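Local coordinates for protein citrate lyase, subunit 1 (Methanosaeta concilii, PDB 6HXI) that probably takes part, as a subunit of ATP citrate lyase, in the ATP-driven conversion of citrate and coenzyme A to oxaloacetate and acetyl-CoA, at residues 112-124 with 128-140. Residues are numbered along the deposited sequence; the frame is centred on the assembly and turned at random.
Sequences TPHKEEYYVAISS and GDNIFFSMDGGVG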
loop_
_atom_site.group_PDB
_atom_site.type_symbol
_atom_site.label_atom_id
_atom_site.label_comp_id
_atom_site.label_asym_id
_atom_site.label_seq_id
_atom_site.Cartn_x
_atom_site.Cartn_y
_atom_site.Cartn_z
ATOM N N THR C 112 -10.906 36.271 -74.012
ATOM C CA THR C 112 -11.466 37.570 -73.668
ATOM C C THR C 112 -11.072 38.605 -74.740
ATOM O O THR C 112 -9.893 38.963 -74.845
ATOM C CB THR C 112 -11.146 37.955 -72.215
ATOM O OG1 THR C 112 -11.850 37.044 -71.372
ATOM C CG2 THR C 112 -11.579 39.381 -71.857
ATOM N N PRO C 113 -12.053 39.070 -75.554
ATOM C CA PRO C 113 -11.748 40.102 -76.558
ATOM C C PRO C 113 -11.515 41.413 -75.808
ATOM O O PRO C 113 -12.374 41.855 -75.036
ATOM C CB PRO C 113 -13.011 40.139 -77.434
ATOM C CG PRO C 113 -13.859 38.973 -76.980
ATOM C CD PRO C 113 -13.490 38.742 -75.557
ATOM N N HIS C 114 -10.317 41.987 -75.978
ATOM C CA HIS C 114 -9.864 43.163 -75.229
ATOM C C HIS C 114 -9.256 44.280 -76.066
ATOM O O HIS C 114 -8.830 44.048 -77.204
ATOM C CB HIS C 114 -8.822 42.699 -74.198
ATOM C CG HIS C 114 -7.578 42.120 -74.807
ATOM N ND1 HIS C 114 -7.543 40.818 -75.287
ATOM C CD2 HIS C 114 -6.368 42.690 -75.006
ATOM C CE1 HIS C 114 -6.324 40.645 -75.769
ATOM N NE2 HIS C 114 -5.577 41.740 -75.611
ATOM N N LYS C 115 -9.130 45.472 -75.439
ATOM C CA LYS C 115 -8.493 46.660 -76.001
ATOM C C LYS C 115 -7.276 46.993 -75.131
ATOM O O LYS C 115 -6.146 46.944 -75.621
ATOM C CB LYS C 115 -9.480 47.846 -76.071
ATOM C CG LYS C 115 -8.958 49.068 -76.841
ATOM C CD LYS C 115 -8.589 50.238 -75.905
ATOM C CE LYS C 115 -8.048 51.459 -76.618
ATOM N NZ LYS C 115 -6.678 51.239 -77.156
ATOM N N GLU C 116 -7.512 47.300 -73.839
ATOM C CA GLU C 116 -6.467 47.661 -72.877
ATOM C C GLU C 116 -5.605 46.478 -72.485
ATOM O O GLU C 116 -6.094 45.352 -72.376
ATOM C CB GLU C 116 -7.067 48.299 -71.607
ATOM C CG GLU C 116 -7.646 49.692 -71.809
ATOM C CD GLU C 116 -9.123 49.775 -72.158
ATOM O OE1 GLU C 116 -9.541 50.835 -72.677
ATOM O OE2 GLU C 116 -9.867 48.801 -71.893
ATOM N N GLU C 117 -4.319 46.740 -72.262
ATOM C CA GLU C 117 -3.361 45.745 -71.798
ATOM C C GLU C 117 -2.481 46.414 -70.744
ATOM O O GLU C 117 -1.584 47.185 -71.091
ATOM C CB GLU C 117 -2.533 45.159 -72.957
ATOM C CG GLU C 117 -3.206 43.995 -73.670
ATOM C CD GLU C 117 -2.349 43.120 -74.574
ATOM O OE1 GLU C 117 -1.179 43.473 -74.853
ATOM O OE2 GLU C 117 -2.859 42.062 -75.003
ATOM N N TYR C 118 -2.801 46.190 -69.460
ATOM C CA TYR C 118 -2.034 46.761 -68.349
ATOM C C TYR C 118 -1.217 45.678 -67.651
ATOM O O TYR C 118 -1.621 44.515 -67.621
ATOM C CB TYR C 118 -2.925 47.518 -67.333
ATOM C CG TYR C 118 -3.830 48.604 -67.895
ATOM C CD1 TYR C 118 -3.436 49.376 -68.987
ATOM C CD2 TYR C 118 -5.051 48.900 -67.296
ATOM C CE1 TYR C 118 -4.262 50.373 -69.505
ATOM C CE2 TYR C 118 -5.886 49.897 -67.804
ATOM C CZ TYR C 118 -5.490 50.630 -68.911
ATOM O OH TYR C 118 -6.314 51.615 -69.413
ATOM N N TYR C 119 -0.053 46.066 -67.109
ATOM C CA TYR C 119 0.864 45.154 -66.415
ATOM C C TYR C 119 0.892 45.451 -64.928
ATOM O O TYR C 119 0.928 46.621 -64.543
ATOM C CB TYR C 119 2.272 45.303 -67.030
ATOM C CG TYR C 119 3.421 44.750 -66.217
ATOM C CD1 TYR C 119 4.124 45.557 -65.326
ATOM C CD2 TYR C 119 3.854 43.438 -66.390
ATOM C CE1 TYR C 119 5.203 45.059 -64.594
ATOM C CE2 TYR C 119 4.940 42.931 -65.676
ATOM C CZ TYR C 119 5.615 43.748 -64.784
ATOM O OH TYR C 119 6.696 43.259 -64.095
ATOM N N VAL C 120 0.935 44.400 -64.103
ATOM C CA VAL C 120 1.068 44.490 -62.641
ATOM C C VAL C 120 1.963 43.356 -62.117
ATOM O O VAL C 120 1.781 42.200 -62.493
ATOM C CB VAL C 120 -0.282 44.616 -61.859
ATOM C CG1 VAL C 120 -1.151 43.365 -61.997
ATOM C CG2 VAL C 120 -0.046 44.947 -60.388
ATOM N N ALA C 121 2.920 43.693 -61.248
ATOM C CA ALA C 121 3.798 42.702 -60.633
ATOM C C ALA C 121 4.141 43.040 -59.185
ATOM O O ALA C 121 4.442 44.195 -58.857
ATOM C CB ALA C 121 5.069 42.523 -61.453
ATOM N N ILE C 122 4.094 42.022 -58.314
ATOM C CA ILE C 122 4.442 42.185 -56.912
ATOM C C ILE C 122 5.607 41.257 -56.592
ATOM O O ILE C 122 5.573 40.068 -56.888
ATOM C CB ILE C 122 3.267 42.095 -55.895
ATOM C CG1 ILE C 122 2.022 42.882 -56.363
ATOM C CG2 ILE C 122 3.726 42.565 -54.481
ATOM C CD1 ILE C 122 0.749 42.527 -55.619
ATOM N N SER C 123 6.661 41.848 -56.040
ATOM C CA SER C 123 7.907 41.211 -55.645
ATOM C C SER C 123 8.288 41.806 -54.301
ATOM O O SER C 123 7.806 42.881 -53.954
ATOM C CB SER C 123 8.988 41.560 -56.662
ATOM O OG SER C 123 9.926 40.507 -56.762
ATOM N N SER C 124 9.177 41.153 -53.553
ATOM C CA SER C 124 9.595 41.716 -52.277
ATOM C C SER C 124 11.071 42.069 -52.233
ATOM O O SER C 124 11.871 41.443 -52.928
ATOM C CB SER C 124 9.248 40.769 -51.146
ATOM O OG SER C 124 7.852 40.549 -51.067
ATOM N N GLY C 128 10.280 45.746 -47.702
ATOM C CA GLY C 128 8.872 45.450 -47.911
ATOM C C GLY C 128 8.590 44.825 -49.255
ATOM O O GLY C 128 9.404 44.061 -49.772
ATOM N N ASP C 129 7.420 45.146 -49.815
ATOM C CA ASP C 129 6.948 44.652 -51.114
ATOM C C ASP C 129 6.895 45.785 -52.120
ATOM O O ASP C 129 6.601 46.925 -51.755
ATOM C CB ASP C 129 5.564 44.000 -50.973
ATOM C CG ASP C 129 5.458 43.056 -49.782
ATOM O OD1 ASP C 129 6.390 42.246 -49.581
ATOM O OD2 ASP C 129 4.448 43.138 -49.045
ATOM N N ASN C 130 7.208 45.485 -53.381
ATOM C CA ASN C 130 7.165 46.476 -54.447
ATOM C C ASN C 130 6.115 46.086 -55.477
ATOM O O ASN C 130 6.121 44.955 -55.953
ATOM C CB ASN C 130 8.535 46.639 -55.097
ATOM C CG ASN C 130 9.594 47.128 -54.148
ATOM O OD1 ASN C 130 9.480 48.204 -53.560
ATOM N ND2 ASN C 130 10.646 46.334 -53.969
ATOM N N ILE C 131 5.193 47.012 -55.777
ATOM C CA ILE C 131 4.147 46.844 -56.789
ATOM C C ILE C 131 4.603 47.604 -58.040
ATOM O O ILE C 131 4.988 48.763 -57.942
ATOM C CB ILE C 131 2.751 47.322 -56.282
ATOM C CG1 ILE C 131 2.371 46.614 -54.944
ATOM C CG2 ILE C 131 1.661 47.132 -57.375
ATOM C CD1 ILE C 131 1.196 47.198 -54.200
ATOM N N PHE C 132 4.585 46.946 -59.193
ATOM C CA PHE C 132 4.989 47.525 -60.477
ATOM C C PHE C 132 3.770 47.616 -61.376
ATOM O O PHE C 132 2.987 46.666 -61.435
ATOM C CB PHE C 132 6.114 46.695 -61.130
ATOM C CG PHE C 132 7.322 46.516 -60.240
ATOM C CD1 PHE C 132 8.293 47.504 -60.149
ATOM C CD2 PHE C 132 7.472 45.375 -59.464
ATOM C CE1 PHE C 132 9.399 47.352 -59.300
ATOM C CE2 PHE C 132 8.573 45.226 -58.611
ATOM C CZ PHE C 132 9.533 46.211 -58.543
ATOM N N PHE C 133 3.570 48.778 -62.019
ATOM C CA PHE C 133 2.436 48.996 -62.900
ATOM C C PHE C 133 2.846 49.761 -64.150
ATOM O O PHE C 133 3.627 50.716 -64.073
ATOM C CB PHE C 133 1.272 49.714 -62.169
ATOM C CG PHE C 133 0.073 50.030 -63.043
ATOM C CD1 PHE C 133 -0.900 49.071 -63.294
ATOM C CD2 PHE C 133 -0.073 51.284 -63.629
ATOM C CE1 PHE C 133 -1.981 49.345 -64.132
ATOM C CE2 PHE C 133 -1.157 51.560 -64.476
ATOM C CZ PHE C 133 -2.116 50.595 -64.702
ATOM N N SER C 134 2.273 49.366 -65.294
ATOM C CA SER C 134 2.461 50.038 -66.580
ATOM C C SER C 134 1.200 49.913 -67.439
ATOM O O SER C 134 0.363 49.036 -67.187
ATOM C CB SER C 134 3.683 49.494 -67.316
ATOM O OG SER C 134 4.018 50.337 -68.409
ATOM N N MET C 135 1.033 50.807 -68.424
ATOM C CA MET C 135 -0.146 50.741 -69.298
ATOM C C MET C 135 0.194 50.094 -70.643
ATOM O O MET C 135 -0.640 50.054 -71.556
ATOM C CB MET C 135 -0.843 52.099 -69.432
ATOM C CG MET C 135 -1.459 52.569 -68.125
ATOM S SD MET C 135 -1.923 54.311 -68.097
ATOM C CE MET C 135 -0.439 55.061 -68.722
ATOM N N ASP C 136 1.413 49.511 -70.713
ATOM C CA ASP C 136 1.953 48.797 -71.863
ATOM C C ASP C 136 2.282 47.354 -71.458
ATOM O O ASP C 136 3.425 47.039 -71.111
ATOM C CB ASP C 136 3.182 49.531 -72.444
ATOM C CG ASP C 136 2.939 50.995 -72.765
ATOM O OD1 ASP C 136 2.125 51.279 -73.680
ATOM O OD2 ASP C 136 3.561 51.858 -72.102
ATOM N N GLY C 137 1.250 46.511 -71.464
ATOM C CA GLY C 137 1.341 45.093 -71.129
ATOM C C GLY C 137 1.692 44.259 -72.343
ATOM O O GLY C 137 1.234 44.555 -73.451
ATOM N N GLY C 138 2.531 43.243 -72.138
ATOM C CA GLY C 138 2.993 42.360 -73.206
ATOM C C GLY C 138 4.308 42.786 -73.838
ATOM O O GLY C 138 5.069 41.929 -74.299
ATOM N N VAL C 139 4.578 44.117 -73.871
ATOM C CA VAL C 139 5.802 44.734 -74.415
ATOM C C VAL C 139 6.309 45.892 -73.535
ATOM O O VAL C 139 5.558 46.826 -73.241
ATOM C CB VAL C 139 5.702 45.152 -75.907
ATOM C CG1 VAL C 139 5.974 43.972 -76.834
ATOM C CG2 VAL C 139 4.365 45.822 -76.230
ATOM N N GLY C 140 7.576 45.809 -73.137
ATOM C CA GLY C 140 8.236 46.802 -72.297
ATOM C C GLY C 140 9.538 46.305 -71.701
ATOM O O GLY C 140 9.564 45.283 -71.015
#
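Strands 118-124 and 128-134 form a β hairpin in which the antiparallel pairs Tyr119-Ser134, Ala121-Phe132 and Ser123-Asn130 are each closed by two backbone hydrogen bonds, from Tyr119 N to Ser134 O (3.0 Å) at one end to Asn130 N to Ser123 O (2.7 Å) at the other. Beyond the Tyr119-Ser134 pair the chain leaves the ladder as a loop, where Gly137 N donates to Glu117 O from above the carbonyl plane. On the face carrying Val120, Ile122, Ile131 and Phe133, the isoleucines lie side by side with their CG1 atoms 4.0 Å apart. The ring of Phe133, swung anti to its own N (chi1 177°), brings its edge toward the face of Tyr118 in an offset edge-to-face pair, with planes at 63°. Met135 runs alongside the same tyrosine, CB 3.8 Å from Tyr118 CD1, and its SD makes an oblique Met-aromatic contact. The hairpin lies within the antiparallel sheet of the ATP-grasp domain, between strands 195-206 and 149-154, and helix 173-192 packs on the Val120 face. On the opposite face Tyr119 and Phe132 lie side by side, with Phe132 CB 3.9 Å from Tyr119 CE1, while Ser123 CB meets the phenylalanine ring at its edge. Glu117 OE2 accepts a bond from His114 NE2 (2.8 Å), and His114 ND1 is held in turn by Thr112 O; an alanine in place of Glu117 would probably leave this imidazole without its carboxylate mate and freer to turn. Near the hairpin bend, Ser124 OG donates to Asp129 OD1 (2.7 Å), while Asp129 OD2 accepts a hydrogen bond from Trp187 NE1.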